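Local coordinates for guanine nucleotide exchange protein (Legionella pneumophila, PDB 1XSZ) that probably acts as a guanine nucleotide exchange factor for ADP-ribosylation factor (Arf) GTPases, with a Sec7 domain whose active site is covered by a C-terminal capping domain, at residues Q87-G92 with L136-T141; V127-D132 with G171-D176; K219-F224 with T234-I239. One frame throughout, in Å; residues are numbered along the deposited sequence. Where two conformers were deposited one is given.

Contact 1 of 3, residues Q87-G92 with L136-T141; sequences QSFVEG and LLAFQT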
# COMPACT_ATOMS: atom_id res chain seq x y z
N GLN A 87 0.97 25.39 8.54
CA GLN A 87 -0.24 24.88 7.91
C GLN A 87 -1.23 24.32 8.91
O GLN A 87 -0.84 23.83 9.97
CB GLN A 87 0.09 23.75 6.93
CG GLN A 87 0.96 24.13 5.76
CD GLN A 87 1.15 22.95 4.82
OE1 GLN A 87 0.55 22.90 3.74
NE2 GLN A 87 1.95 21.99 5.23
N SER A 88 -2.51 24.37 8.55
CA SER A 88 -3.56 23.81 9.39
C SER A 88 -3.41 22.29 9.25
O SER A 88 -2.63 21.80 8.41
CB SER A 88 -4.93 24.23 8.88
OG SER A 88 -5.22 23.59 7.64
N PHE A 89 -4.16 21.54 10.05
CA PHE A 89 -4.09 20.08 9.98
C PHE A 89 -4.50 19.57 8.60
O PHE A 89 -3.80 18.75 8.01
CB PHE A 89 -5.01 19.46 11.04
CG PHE A 89 -5.04 17.96 11.00
CD1 PHE A 89 -4.03 17.22 11.60
CD2 PHE A 89 -6.06 17.29 10.33
CE1 PHE A 89 -4.02 15.83 11.54
CE2 PHE A 89 -6.06 15.89 10.27
CZ PHE A 89 -5.05 15.17 10.86
N VAL A 90 -5.63 20.06 8.10
CA VAL A 90 -6.11 19.61 6.80
C VAL A 90 -5.17 20.00 5.68
O VAL A 90 -4.93 19.21 4.78
CB VAL A 90 -7.54 20.14 6.53
CG1 VAL A 90 -7.99 19.74 5.13
CG2 VAL A 90 -8.50 19.55 7.56
N GLU A 91 -4.62 21.21 5.73
CA GLU A 91 -3.71 21.63 4.67
C GLU A 91 -2.43 20.81 4.71
O GLU A 91 -1.88 20.45 3.67
CB GLU A 91 -3.38 23.12 4.80
CG GLU A 91 -2.57 23.68 3.63
CD GLU A 91 -3.31 23.62 2.30
OE1 GLU A 91 -2.72 24.02 1.27
OE2 GLU A 91 -4.48 23.18 2.27
N GLY A 92 -1.95 20.50 5.91
CA GLY A 92 -0.74 19.69 6.03
C GLY A 92 -0.98 18.31 5.45
O GLY A 92 -0.16 17.78 4.70
N LEU A 136 -6.04 9.19 14.14
CA LEU A 136 -7.49 9.09 14.08
C LEU A 136 -8.05 10.24 13.24
O LEU A 136 -8.88 10.04 12.36
CB LEU A 136 -8.10 9.13 15.49
CG LEU A 136 -9.63 9.24 15.53
CD1 LEU A 136 -10.26 7.99 14.94
CD2 LEU A 136 -10.09 9.43 16.97
N LEU A 137 -7.58 11.45 13.52
CA LEU A 137 -8.05 12.62 12.79
C LEU A 137 -7.73 12.49 11.30
O LEU A 137 -8.55 12.82 10.45
CB LEU A 137 -7.38 13.88 13.34
CG LEU A 137 -8.15 15.19 13.20
CD1 LEU A 137 -9.45 15.13 14.01
CD2 LEU A 137 -7.28 16.33 13.70
N ALA A 138 -6.52 12.01 11.00
CA ALA A 138 -6.10 11.84 9.62
C ALA A 138 -6.97 10.86 8.84
O ALA A 138 -7.47 11.20 7.76
CB ALA A 138 -4.64 11.41 9.55
N PHE A 139 -7.18 9.65 9.37
CA PHE A 139 -7.98 8.71 8.60
C PHE A 139 -9.46 9.08 8.59
O PHE A 139 -10.16 8.80 7.63
CB PHE A 139 -7.67 7.24 8.98
CG PHE A 139 -8.31 6.74 10.25
CD1 PHE A 139 -9.68 6.52 10.32
CD2 PHE A 139 -7.52 6.39 11.34
CE1 PHE A 139 -10.26 5.93 11.45
CE2 PHE A 139 -8.09 5.80 12.48
CZ PHE A 139 -9.46 5.57 12.53
N GLN A 140 -9.94 9.75 9.64
CA GLN A 140 -11.33 10.19 9.65
C GLN A 140 -11.49 11.27 8.57
O GLN A 140 -12.49 11.29 7.85
CB GLN A 140 -11.72 10.76 11.02
CG GLN A 140 -11.88 9.72 12.13
CD GLN A 140 -13.11 8.84 11.95
OE1 GLN A 140 -14.12 9.28 11.41
NE2 GLN A 140 -13.03 7.61 12.42
N THR A 141 -10.50 12.15 8.43
CA THR A 141 -10.57 13.20 7.42
C THR A 141 -10.51 12.61 6.02
O THR A 141 -11.19 13.07 5.11
CB THR A 141 -9.44 14.23 7.62
OG1 THR A 141 -9.54 14.79 8.94
CG2 THR A 141 -9.57 15.37 6.61

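Contact 2 of 3, residues V127-D132 with G171-D176; sequences VVSNAD and GNNGGD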
# COMPACT_ATOMS: atom_id res chain seq x y z
N VAL A 127 -1.84 20.91 19.04
CA VAL A 127 -3.11 20.57 18.41
C VAL A 127 -3.78 19.31 18.96
O VAL A 127 -4.91 19.37 19.43
CB VAL A 127 -2.95 20.41 16.88
CG1 VAL A 127 -4.30 20.14 16.24
CG2 VAL A 127 -2.32 21.66 16.29
N VAL A 128 -3.08 18.18 18.90
CA VAL A 128 -3.62 16.92 19.40
C VAL A 128 -2.89 16.43 20.64
O VAL A 128 -1.77 16.85 20.92
CB VAL A 128 -3.55 15.82 18.32
CG1 VAL A 128 -4.41 16.21 17.12
CG2 VAL A 128 -2.11 15.61 17.88
N SER A 129 -3.53 15.53 21.39
CA SER A 129 -2.94 14.99 22.61
C SER A 129 -1.71 14.14 22.30
O SER A 129 -0.68 14.26 22.97
CB SER A 129 -3.97 14.16 23.37
OG SER A 129 -3.44 13.66 24.58
N ASN A 130 -1.82 13.26 21.31
CA ASN A 130 -0.70 12.40 20.93
C ASN A 130 -0.75 12.03 19.45
O ASN A 130 -1.63 12.50 18.72
CB ASN A 130 -0.67 11.13 21.78
CG ASN A 130 -2.02 10.44 21.85
OD1 ASN A 130 -2.70 10.26 20.84
ND2 ASN A 130 -2.41 10.03 23.05
N ALA A 131 0.19 11.20 19.01
CA ALA A 131 0.26 10.78 17.62
C ALA A 131 -0.95 9.94 17.22
O ALA A 131 -1.43 10.04 16.09
CB ALA A 131 1.54 9.99 17.38
N ASP A 132 -1.44 9.12 18.14
CA ASP A 132 -2.60 8.28 17.87
C ASP A 132 -3.82 9.14 17.58
O ASP A 132 -4.66 8.80 16.75
CB ASP A 132 -2.88 7.36 19.06
CG ASP A 132 -1.77 6.37 19.31
OD1 ASP A 132 -1.40 5.63 18.38
OD2 ASP A 132 -1.25 6.34 20.45
N GLY A 171 -12.00 10.53 21.15
CA GLY A 171 -10.95 10.15 20.23
C GLY A 171 -9.62 10.85 20.43
O GLY A 171 -8.60 10.44 19.88
N ASN A 172 -9.63 11.91 21.23
CA ASN A 172 -8.40 12.66 21.49
C ASN A 172 -7.74 12.13 22.76
O ASN A 172 -7.81 12.76 23.82
CB ASN A 172 -8.72 14.15 21.62
CG ASN A 172 -7.47 15.01 21.68
OD1 ASN A 172 -6.39 14.60 21.25
ND2 ASN A 172 -7.61 16.22 22.22
N ASN A 173 -7.13 10.96 22.64
CA ASN A 173 -6.45 10.31 23.76
C ASN A 173 -7.38 10.15 24.96
O ASN A 173 -7.00 10.45 26.09
CB ASN A 173 -5.21 11.11 24.16
CG ASN A 173 -4.29 10.35 25.11
OD1 ASN A 173 -3.28 10.88 25.56
ND2 ASN A 173 -4.65 9.11 25.40
N GLY A 174 -8.60 9.69 24.70
CA GLY A 174 -9.56 9.51 25.77
C GLY A 174 -10.47 10.71 25.94
O GLY A 174 -11.60 10.59 26.41
N GLY A 175 -9.96 11.89 25.58
CA GLY A 175 -10.76 13.10 25.69
C GLY A 175 -11.34 13.48 24.35
O GLY A 175 -11.29 12.69 23.41
N ASP A 176 -11.88 14.69 24.25
CA ASP A 176 -12.46 15.15 22.99
C ASP A 176 -11.58 16.18 22.31
O ASP A 176 -10.72 16.80 22.94
CB ASP A 176 -13.84 15.77 23.21
CG ASP A 176 -14.80 14.85 23.94
OD1 ASP A 176 -14.76 13.62 23.69
OD2 ASP A 176 -15.60 15.36 24.75
O HOH W 1 -5.38 9.11 21.00

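Contact 3 of 3, residues K219-F224 with T234-I239; sequences KKLDSF and TVFPGI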
# COMPACT_ATOMS: atom_id res chain seq x y z
N LYS A 219 -14.10 -17.11 -4.95
CA LYS A 219 -15.11 -17.37 -3.93
C LYS A 219 -14.52 -18.10 -2.73
O LYS A 219 -14.80 -17.75 -1.59
CB LYS A 219 -16.26 -18.19 -4.53
CG LYS A 219 -17.10 -17.42 -5.52
CD LYS A 219 -18.18 -18.31 -6.12
CE LYS A 219 -19.09 -17.53 -7.06
NZ LYS A 219 -19.84 -16.48 -6.32
N LYS A 220 -13.71 -19.12 -2.99
CA LYS A 220 -13.09 -19.87 -1.90
C LYS A 220 -12.12 -18.99 -1.13
O LYS A 220 -12.01 -19.08 0.10
CB LYS A 220 -12.35 -21.10 -2.44
CG LYS A 220 -13.26 -22.19 -2.99
CD LYS A 220 -12.45 -23.38 -3.48
CE LYS A 220 -13.35 -24.52 -3.94
NZ LYS A 220 -14.23 -24.11 -5.07
N LEU A 221 -11.41 -18.13 -1.85
CA LEU A 221 -10.45 -17.22 -1.23
C LEU A 221 -11.17 -16.22 -0.33
O LEU A 221 -10.74 -15.96 0.79
CB LEU A 221 -9.68 -16.47 -2.32
CG LEU A 221 -8.67 -15.43 -1.83
CD1 LEU A 221 -7.59 -16.10 -1.00
CD2 LEU A 221 -8.06 -14.73 -3.03
N ASP A 222 -12.26 -15.68 -0.84
CA ASP A 222 -13.05 -14.70 -0.10
C ASP A 222 -13.55 -15.31 1.21
O ASP A 222 -13.46 -14.69 2.27
CB ASP A 222 -14.21 -14.22 -0.97
CG ASP A 222 -14.94 -13.04 -0.37
OD1 ASP A 222 -14.32 -12.26 0.38
OD2 ASP A 222 -16.15 -12.88 -0.66
N SER A 223 -14.07 -16.53 1.13
CA SER A 223 -14.58 -17.23 2.30
C SER A 223 -13.47 -17.56 3.29
O SER A 223 -13.67 -17.51 4.51
CB SER A 223 -15.30 -18.51 1.88
OG SER A 223 -15.77 -19.23 3.01
N PHE A 224 -12.30 -17.90 2.77
CA PHE A 224 -11.15 -18.25 3.59
C PHE A 224 -10.77 -17.14 4.57
O PHE A 224 -10.25 -17.40 5.65
CB PHE A 224 -9.96 -18.61 2.70
CG PHE A 224 -8.79 -19.16 3.44
CD1 PHE A 224 -7.82 -18.31 3.98
CD2 PHE A 224 -8.64 -20.53 3.62
CE1 PHE A 224 -6.73 -18.83 4.69
CE2 PHE A 224 -7.56 -21.06 4.32
CZ PHE A 224 -6.61 -20.21 4.85
N THR A 234 -7.00 -25.90 0.09
CA THR A 234 -8.38 -26.17 -0.31
C THR A 234 -8.80 -25.06 -1.27
O THR A 234 -9.75 -25.21 -2.04
CB THR A 234 -9.34 -26.18 0.91
OG1 THR A 234 -9.28 -24.93 1.60
CG2 THR A 234 -8.98 -27.31 1.86
N VAL A 235 -8.08 -23.94 -1.21
CA VAL A 235 -8.34 -22.81 -2.09
C VAL A 235 -7.42 -22.93 -3.31
O VAL A 235 -7.85 -22.71 -4.44
CB VAL A 235 -8.06 -21.46 -1.38
CG1 VAL A 235 -8.32 -20.31 -2.34
CG2 VAL A 235 -8.93 -21.33 -0.14
N PHE A 236 -6.16 -23.27 -3.05
CA PHE A 236 -5.16 -23.42 -4.10
C PHE A 236 -4.57 -24.83 -4.09
O PHE A 236 -3.52 -25.07 -3.49
CB PHE A 236 -4.02 -22.41 -3.89
CG PHE A 236 -4.47 -20.98 -3.85
CD1 PHE A 236 -4.48 -20.27 -2.66
CD2 PHE A 236 -4.90 -20.35 -5.01
CE1 PHE A 236 -4.90 -18.95 -2.62
CE2 PHE A 236 -5.33 -19.02 -4.98
CZ PHE A 236 -5.33 -18.32 -3.78
N PRO A 237 -5.23 -25.78 -4.77
CA PRO A 237 -4.74 -27.16 -4.82
C PRO A 237 -3.28 -27.29 -5.28
O PRO A 237 -2.56 -28.18 -4.85
CB PRO A 237 -5.71 -27.83 -5.78
CG PRO A 237 -6.99 -27.09 -5.51
CD PRO A 237 -6.51 -25.65 -5.47
N GLY A 238 -2.86 -26.37 -6.16
CA GLY A 238 -1.50 -26.40 -6.67
C GLY A 238 -0.40 -26.38 -5.62
O GLY A 238 0.51 -27.20 -5.66
N ILE A 239 -0.49 -25.44 -4.68
CA ILE A 239 0.52 -25.32 -3.64
C ILE A 239 0.74 -26.62 -2.87
O ILE A 239 -0.02 -27.58 -3.01
CB ILE A 239 0.16 -24.20 -2.64
CG1 ILE A 239 -1.14 -24.56 -1.91
CG2 ILE A 239 0.02 -22.88 -3.37
CD1 ILE A 239 -1.57 -23.53 -0.89

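Contact 1 of 3, residues Q87-G92 with L136-T141
The ring of F89 reaches across to one flank of the helix carrying L136-T141 and meets L137, A138 and T141 there. Its outermost atom is the main probe: F89 CZ lies 3.6 Å from L137 CB. The same F89 CZ is 3.5 Å from A138 N, with A138 CB close by. The hydroxyl oxygen T141 OG1 comes near the ring edge, 3.9 Å from F89 CE2. Over one face sits L137 CD2, 3.6 Å from the F89 ring centroid and only 7° off the ring normal, a well-centred CH-pi contact. L137 was deposited in two conformers, however, and this placement is established for one of them. Beyond the ring, V90 CG2 meets T141 CG2 more loosely, at 4.4 Å.

Second-shell bonds surround these groups. CG of F89 lies anti to the backbone N (chi1 178°), and its CB, in the first turn of the helix, points toward the facing segment. That turn is capped by S88, whose OG accepts from E91 N at 3.1 Å and also bonds to E188. On the facing helix, T141 OG1 and T141 N grip L137 O from opposite faces of its carbonyl plane. Y120 adds an edge-to-face partner to F89, and L185 of helix 179-191 touches V90, L137 and T141. The arrangement is a buried helix-helix junction, led by an aromatic side chain, within the all-helical Sec7 fold.

Contact 2 of 3, residues V127-D132 with G171-D176
N172 faces the backbone of S129 with its carbonyl end: S129 N donates to N172 OD1 at 3.0 Å, with an N-H...O angle of 159°, the donor lying in the carbonyl plane on a lone pair. The other end of that amide serves its own loop, where N172 ND2 donates to D176 O at 3.2 Å, almost in the amide plane. With CG anti to the backbone N (chi1 -171°), the two bonds define which way the amide is turned.

N130 and N173 cross at about a right angle, their amide planes 49° apart. The N173 amide is probably turned over in the model and its closest approach to N130 is too short to be relied on, so the bonding between them remains doubtful. A water bridges the two residues without that amide, donating to N130 OD1 at 2.9 Å and accepting weakly from N173 N. N130 OD1, at the N-cap of helix 131-149, also accepts from A133 N.

N173 and G174 are the centre of a type I' turn, closed by G175 N to N172 O at 2.9 Å. The established part of this surface joint is polar and directional: one side-chain carbonyl on a backbone N-H, beside a water bridge.

Contact 3 of 3, residues K219-F224 with T234-I239
V235 is the bump of this contact, its two methyl branches dividing the hollow formed by K220, L221 and F224. V235 CG1, anti to the backbone N (chi1 179°), points at the helix backbone and comes within 3.8 Å of L221 N, with L221 CB a little further off. The other branch, V235 CG2, reaches K220 O at 3.8 Å and F224 CD2 at 3.9 Å, meeting the phenyl ring obliquely. CB of K220 lies 4.1 Å from V235 CG1, and since F224 is about one turn further along the helix, the valine sits against residues a turn apart. No hydrogen bond crosses between the segments, so the fit rests on shape.

Two further contacts flank the valine. The aliphatic part of K220 passes beside the loop backbone, with CD 3.6 Å from T234 O, and then its end leads away. Elsewhere, L221 CD1 touches F236 CZ at 4.2 Å. The F236 ring also receives V235 CG1 over one face, offset toward the rim, which makes the two loop residues a joint surface for the helix.

Inward, L221 and F224 rest on I264 of strand 260-268. L221 and F236 also meet I277 of strand 274-280; helix 216-224 and the loop thus pack together against the sheet of the capping domain.

Overall arrangement
Contacts 1 and 2 belong to one region of the Sec7 domain: their centres are 13 Å apart, they share helix 131-149, and they touch where L136 CD2 packs 3.4 Å from G171 O. Their segments alternate along the chain, so the two closures interlock in sequence. One is buried and mainly apolar, the other polar and at the surface. Contact 3 lies in the capping domain, with centres about 39 Å from contact 1 and 42 Å from contact 2; the nearest atoms are still about 22 and 28 Å away. The cap covers the active site, whose residues are not placed by these contacts; F139 of the 136-141 segment stacks on W253 of the capping domain, joining the two parts.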